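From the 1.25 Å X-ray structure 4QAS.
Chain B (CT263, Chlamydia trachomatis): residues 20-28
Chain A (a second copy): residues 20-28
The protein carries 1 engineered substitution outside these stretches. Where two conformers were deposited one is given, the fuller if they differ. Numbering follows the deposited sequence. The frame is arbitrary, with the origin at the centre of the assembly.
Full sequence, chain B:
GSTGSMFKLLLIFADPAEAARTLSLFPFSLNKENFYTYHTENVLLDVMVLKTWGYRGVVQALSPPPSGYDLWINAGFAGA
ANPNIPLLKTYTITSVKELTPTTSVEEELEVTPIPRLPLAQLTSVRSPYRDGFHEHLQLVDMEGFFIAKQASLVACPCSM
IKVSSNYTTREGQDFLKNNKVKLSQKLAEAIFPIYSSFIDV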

ATOM      1  N   ALA B  20       6.568   6.623  -9.711  1.00 12.94           N
ATOM      2  CA  ALA B  20       6.109   5.363 -10.308  1.00 14.67           C
ATOM      3  C   ALA B  20       5.578   4.377  -9.283  1.00 14.91           C
ATOM      4  O   ALA B  20       4.558   3.715  -9.541  1.00 14.70           O
ATOM      5  CB  ALA B  20       7.223   4.725 -11.138  1.00 17.79           C
ATOM      6  N   ARG B  21       6.233   4.247  -8.126  1.00 12.81           N
ATOM      7  CA  ARG B  21       5.780   3.269  -7.148  1.00 14.30           C
ATOM      8  C   ARG B  21       4.526   3.755  -6.427  1.00 13.28           C
ATOM      9  O   ARG B  21       3.644   2.954  -6.130  1.00 14.73           O
ATOM     10  CB  ARG B  21       6.904   2.873  -6.183  1.00 13.44           C
ATOM     11  CG  ARG B  21       8.087   2.158  -6.825  1.00 14.09           C
ATOM     12  CD  ARG B  21       7.722   0.875  -7.506  1.00 14.90           C
ATOM     13  NE  ARG B  21       6.904   0.065  -6.602  1.00 15.64           N
ATOM     14  CZ  ARG B  21       5.969  -0.780  -6.973  1.00 16.48           C
ATOM     15  NH1 ARG B  21       5.848  -1.143  -8.243  1.00 19.65           N
ATOM     16  NH2 ARG B  21       5.241  -1.376  -6.038  1.00 17.40           N
ATOM     17  N   THR B  22       4.414   5.054  -6.150  1.00 12.87           N
ATOM     18  CA  THR B  22       3.169   5.581  -5.586  1.00 13.28           C
ATOM     19  C   THR B  22       1.991   5.330  -6.514  1.00 12.30           C
ATOM     20  O   THR B  22       0.893   4.963  -6.061  1.00 13.68           O
ATOM     21  CB  THR B  22       3.312   7.076  -5.253  1.00 13.49           C
ATOM     22  OG1 THR B  22       4.234   7.236  -4.176  1.00 14.28           O
ATOM     23  CG2 THR B  22       1.962   7.669  -4.831  1.00 15.50           C
ATOM     24  N   LEU B  23       2.179   5.492  -7.811  1.00 11.92           N
ATOM     25  CA  LEU B  23       1.094   5.271  -8.745  1.00 14.41           C
ATOM     26  C   LEU B  23       0.693   3.805  -8.800  1.00 14.37           C
ATOM     27  O   LEU B  23      -0.422   3.479  -9.222  1.00 16.63           O
ATOM     28  CB  LEU B  23       1.506   5.809 -10.113  1.00 14.45           C
ATOM     29  CG  LEU B  23       1.587   7.344 -10.174  1.00 14.38           C
ATOM     30  CD1 LEU B  23       2.245   7.795 -11.470  1.00 16.56           C
ATOM     31  CD2 LEU B  23       0.215   7.939 -10.060  1.00 16.17           C
ATOM     32  N   SER B  24       1.560   2.893  -8.359  1.00 14.00           N
ATOM     33  CA  SER B  24       1.192   1.481  -8.296  0.53 14.66           C
ATOM     34  C   SER B  24       0.374   1.134  -7.059  1.00 12.99           C
ATOM     35  O   SER B  24      -0.113   0.019  -6.962  1.00 15.57           O
ATOM     36  CB  SER B  24       2.423   0.564  -8.363  0.53 12.27           C
ATOM     37  OG  SER B  24       3.274   0.957  -9.417  0.53 19.11           O
ATOM     38  N   LEU B  25       0.217   2.060  -6.124  1.00 12.35           N
ATOM     39  CA  LEU B  25      -0.487   1.736  -4.879  1.00 13.94           C
ATOM     40  C   LEU B  25      -1.996   1.649  -5.033  1.00 13.56           C
ATOM     41  O   LEU B  25      -2.649   1.009  -4.210  1.00 14.74           O
ATOM     42  CB  LEU B  25      -0.262   2.835  -3.850  1.00 15.22           C
ATOM     43  CG  LEU B  25       1.159   3.030  -3.358  1.00 16.72           C
ATOM     44  CD1 LEU B  25       1.203   4.335  -2.546  1.00 17.34           C
ATOM     45  CD2 LEU B  25       1.616   1.844  -2.568  1.00 18.53           C
ATOM     46  N   PHE B  26      -2.558   2.352  -6.004  1.00 14.14           N
ATOM     47  CA  PHE B  26      -4.001   2.455  -6.143  1.00 13.30           C
ATOM     48  C   PHE B  26      -4.342   2.273  -7.602  1.00 14.32           C
ATOM     49  O   PHE B  26      -3.538   2.631  -8.477  1.00 13.51           O
ATOM     50  CB  PHE B  26      -4.543   3.813  -5.687  1.00 14.92           C
ATOM     51  CG  PHE B  26      -4.184   4.163  -4.272  1.00 15.62           C
ATOM     52  CD1 PHE B  26      -4.954   3.739  -3.226  1.00 18.20           C
ATOM     53  CD2 PHE B  26      -3.074   4.954  -4.000  1.00 16.20           C
ATOM     54  CE1 PHE B  26      -4.611   4.065  -1.942  1.00 20.12           C
ATOM     55  CE2 PHE B  26      -2.745   5.277  -2.718  1.00 17.84           C
ATOM     56  CZ  PHE B  26      -3.504   4.831  -1.702  1.00 19.42           C
ATOM     57  N   PRO B  27      -5.573   1.814  -7.910  1.00 14.22           N
ATOM     58  CA  PRO B  27      -6.026   1.682  -9.306  1.00 15.24           C
ATOM     59  C   PRO B  27      -6.489   3.039  -9.828  1.00 14.72           C
ATOM     60  O   PRO B  27      -7.705   3.309 -10.039  1.00 16.20           O
ATOM     61  CB  PRO B  27      -7.161   0.659  -9.185  1.00 17.63           C
ATOM     62  CG  PRO B  27      -7.732   0.902  -7.861  1.00 18.45           C
ATOM     63  CD  PRO B  27      -6.555   1.224  -6.976  1.00 15.49           C
ATOM     64  N   PHE B  28      -5.521   3.944 -10.009  1.00 13.30           N
ATOM     65  CA  PHE B  28      -5.792   5.288 -10.510  1.00 13.94           C
ATOM     66  C   PHE B  28      -6.393   5.255 -11.912  1.00 15.27           C
ATOM     67  O   PHE B  28      -6.162   4.347 -12.702  1.00 16.58           O
ATOM     68  CB  PHE B  28      -4.489   6.090 -10.613  1.00 13.21           C
ATOM     69  CG  PHE B  28      -3.925   6.527  -9.304  1.00 13.22           C
ATOM     70  CD1 PHE B  28      -4.418   7.614  -8.652  1.00 13.04           C
ATOM     71  CD2 PHE B  28      -2.868   5.852  -8.743  1.00 13.18           C
ATOM     72  CE1 PHE B  28      -3.906   8.018  -7.448  1.00 14.14           C
ATOM     73  CE2 PHE B  28      -2.343   6.229  -7.547  1.00 12.61           C
ATOM     74  CZ  PHE B  28      -2.850   7.317  -6.883  1.00 14.55           C
TER
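Chain A (20-28) ARTLSLFPF

The two stretches are the same segment from two copies of CT263, and they meet in a near-twofold arrangement, with Ser24 and Leu25 each near its own counterpart. The shortest polar contact joins the two serines. Ser24(A) OG donates a hydrogen bond to Ser24(B) O at 2.6 Å. The reverse contact is not made. Ser24(B) has chi1 in the m well, and its OG instead donates to Ala20(B) O within its own chain at 3.0 Å. Ser24(A) has chi1 in the t well, which sends its hydroxyl across to chain B. Two conformers of Ser24(B) were deposited, and this description applies to the one given.

The arginines supply the next layer. Arg21(B) NH2 donates a hydrogen bond to Ser24(A) O at 3.0 Å. The same NH2 lies 3.1 Å from Leu25(A) O, and both carbonyl oxygens sit at the edge of the guanidinium, near its plane. In the other direction, Arg21(A) NH2 comes within 3.0 Å of Ser24(B) O. Both arginines have chi1 to chi3 in m wells. Their CA-to-CB bonds point sideways, but the side chains then bend so that their ends reach the other chain.

Waters extend this network. Water 2 donates to Ser24(A) O at 3.0 Å and accepts from Arg21(B) NH1 at 3.2 Å, so it bridges the chains. Water 3 also accepts from Arg21(B) NH1, at 3.2 Å, and is 2.8 Å from Phe26(A) O. Near the other arginine, water 1 lies 2.8 Å from Leu25(B) O and 2.9 Å from Arg21(A) O.

Each guanidinium also packs against the proline of the other copy. Pro27(A) N lies over one face of Arg21(B), 3.6 Å from NH2. Pro27(B) N is likewise 3.6 Å from Arg21(A) NH2.

The apolar contact is between the two leucines. Leu25(B) CD2 meets Leu25(A) CD2 at 3.9 Å. Their CA-to-CB bonds point away from the partner, yet the side-chain ends come nearer, and both residues are buried.

Chain A is helical from Ala20(A) through Leu23(A). Chain B has a weakly bonded helix over about 20-23. Both are kinked near 21 and 22, and both run as loop from Phe26 to Phe28. At the closest approach of the backbones Ser24 and Leu25 each pair with their counterpart: Ser24(B) CA is 5.6 Å from Ser24(A) CA, and Leu25(B) CA is 5.2 Å from Leu25(A) CA. The chains run in opposite directions past this point. Ala20, Thr22, Leu23 and Phe28 of both copies make no contact across it. The two stretches bury 404 Å² in total.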

ATOM      1  N   ALA A  20      -4.307  -9.327  -6.710  1.00 13.05           N
ATOM      2  CA  ALA A  20      -3.797  -8.372  -7.698  1.00 15.91           C
ATOM      3  C   ALA A  20      -3.274  -7.083  -7.062  1.00 14.93           C
ATOM      4  O   ALA A  20      -2.172  -6.622  -7.391  1.00 15.66           O
ATOM      5  CB  ALA A  20      -4.888  -8.078  -8.722  1.00 18.00           C
ATOM      6  N   ARG A  21      -4.057  -6.452  -6.188  1.00 13.97           N
ATOM      7  CA  ARG A  21      -3.629  -5.138  -5.702  1.00 14.83           C
ATOM      8  C   ARG A  21      -2.480  -5.250  -4.711  1.00 14.92           C
ATOM      9  O   ARG A  21      -1.615  -4.375  -4.677  1.00 15.03           O
ATOM     10  CB  ARG A  21      -4.805  -4.340  -5.141  1.00 14.50           C
ATOM     11  CG  ARG A  21      -5.910  -4.045  -6.168  1.00 15.90           C
ATOM     12  CD  ARG A  21      -5.441  -3.291  -7.406  1.00 16.56           C
ATOM     13  NE  ARG A  21      -4.590  -2.177  -7.073  1.00 16.20           N
ATOM     14  CZ  ARG A  21      -3.764  -1.591  -7.913  1.00 17.99           C
ATOM     15  NH1 ARG A  21      -3.825  -1.881  -9.197  1.00 22.58           N
ATOM     16  NH2 ARG A  21      -2.947  -0.629  -7.510  1.00 22.94           N
ATOM     17  N   THR A  22      -2.395  -6.340  -3.956  1.00 14.09           N
ATOM     18  CA  THR A  22      -1.225  -6.539  -3.110  1.00 13.99           C
ATOM     19  C   THR A  22       0.035  -6.736  -3.941  1.00 13.44           C
ATOM     20  O   THR A  22       1.102  -6.215  -3.593  1.00 14.42           O
ATOM     21  CB  THR A  22      -1.448  -7.724  -2.176  1.00 14.50           C
ATOM     22  OG1 THR A  22      -2.520  -7.404  -1.271  1.00 13.28           O
ATOM     23  CG2 THR A  22      -0.202  -8.020  -1.364  1.00 15.93           C
ATOM     24  N   LEU A  23      -0.067  -7.444  -5.062  1.00 13.52           N
ATOM     25  CA  LEU A  23       1.081  -7.633  -5.924  1.00 15.48           C
ATOM     26  C   LEU A  23       1.527  -6.327  -6.559  1.00 15.49           C
ATOM     27  O   LEU A  23       2.701  -6.212  -6.917  1.00 18.27           O
ATOM     28  CB  LEU A  23       0.773  -8.678  -6.986  1.00 16.66           C
ATOM     29  CG  LEU A  23       0.657 -10.136  -6.492  1.00 17.76           C
ATOM     30  CD1 LEU A  23       0.087 -11.015  -7.585  1.00 19.65           C
ATOM     31  CD2 LEU A  23       2.005 -10.637  -6.044  1.00 18.07           C
ATOM     32  N   SER A  24       0.643  -5.325  -6.661  1.00 14.61           N
ATOM     33  CA  SER A  24       1.042  -4.013  -7.153  1.00 15.61           C
ATOM     34  C   SER A  24       1.747  -3.170  -6.087  1.00 14.54           C
ATOM     35  O   SER A  24       2.444  -2.229  -6.431  1.00 15.89           O
ATOM     36  CB  SER A  24      -0.198  -3.288  -7.684  1.00 16.85           C
ATOM     37  OG  SER A  24       0.176  -2.148  -8.385  1.00 19.93           O
ATOM     38  N   LEU A  25       1.558  -3.473  -4.810  1.00 14.66           N
ATOM     39  CA  LEU A  25       2.085  -2.620  -3.739  1.00 14.93           C
ATOM     40  C   LEU A  25       3.592  -2.638  -3.640  1.00 14.89           C
ATOM     41  O   LEU A  25       4.178  -1.673  -3.160  1.00 16.80           O
ATOM     42  CB  LEU A  25       1.613  -3.122  -2.393  1.00 20.56           C
ATOM     43  CG  LEU A  25       0.192  -2.964  -1.990  1.00 21.32           C
ATOM     44  CD1 LEU A  25       0.114  -3.466  -0.517  1.00 23.53           C
ATOM     45  CD2 LEU A  25      -0.240  -1.530  -2.110  1.00 25.83           C
ATOM     46  N   PHE A  26       4.238  -3.751  -4.010  1.00 16.90           N
ATOM     47  CA  PHE A  26       5.674  -3.927  -3.903  1.00 17.07           C
ATOM     48  C   PHE A  26       6.209  -4.397  -5.243  1.00 16.43           C
ATOM     49  O   PHE A  26       5.473  -5.049  -6.003  1.00 19.44           O
ATOM     50  CB  PHE A  26       6.029  -4.972  -2.825  1.00 18.61           C
ATOM     51  CG  PHE A  26       5.476  -4.663  -1.486  1.00 19.58           C
ATOM     52  CD1 PHE A  26       6.111  -3.752  -0.656  1.00 19.27           C
ATOM     53  CD2 PHE A  26       4.341  -5.270  -1.055  1.00 19.12           C
ATOM     54  CE1 PHE A  26       5.591  -3.461   0.585  1.00 24.75           C
ATOM     55  CE2 PHE A  26       3.822  -4.991   0.175  1.00 19.28           C
ATOM     56  CZ  PHE A  26       4.464  -4.078   1.003  1.00 21.07           C
ATOM     57  N   PRO A  27       7.447  -4.130  -5.531  1.00 19.05           N
ATOM     58  CA  PRO A  27       8.040  -4.574  -6.816  1.00 20.15           C
ATOM     59  C   PRO A  27       8.469  -6.038  -6.741  1.00 20.38           C
ATOM     60  O   PRO A  27       9.647  -6.383  -6.748  1.00 22.29           O
ATOM     61  CB  PRO A  27       9.210  -3.595  -7.006  1.00 22.78           C
ATOM     62  CG  PRO A  27       9.606  -3.230  -5.629  1.00 25.27           C
ATOM     63  CD  PRO A  27       8.348  -3.189  -4.833  1.00 20.05           C
ATOM     64  N   PHE A  28       7.474  -6.918  -6.654  1.00 20.47           N
ATOM     65  CA  PHE A  28       7.722  -8.354  -6.614  1.00 19.52           C
ATOM     66  C   PHE A  28       8.362  -8.828  -7.908  1.00 22.16           C
ATOM     67  O   PHE A  28       8.180  -8.242  -8.979  1.00 24.83           O
ATOM     68  CB  PHE A  28       6.399  -9.099  -6.476  1.00 18.68           C
ATOM     69  CG  PHE A  28       5.762  -9.005  -5.114  1.00 15.58           C
ATOM     70  CD1 PHE A  28       6.194  -9.799  -4.075  1.00 16.26           C
ATOM     71  CD2 PHE A  28       4.712  -8.147  -4.879  1.00 17.66           C
ATOM     72  CE1 PHE A  28       5.616  -9.725  -2.837  1.00 16.79           C
ATOM     73  CE2 PHE A  28       4.117  -8.080  -3.635  1.00 15.67           C
ATOM     74  CZ  PHE A  28       4.564  -8.874  -2.622  1.00 16.37           C
TER
HETATM   75  O   HOH W   1      -2.387  -1.647  -4.992  1.00 20.86           O
HETATM   76  O   HOH W   2       3.255  -2.638  -9.258  1.00 62.56           O
HETATM   77  O   HOH W   3       4.527  -4.056  -8.405  1.00 29.70           O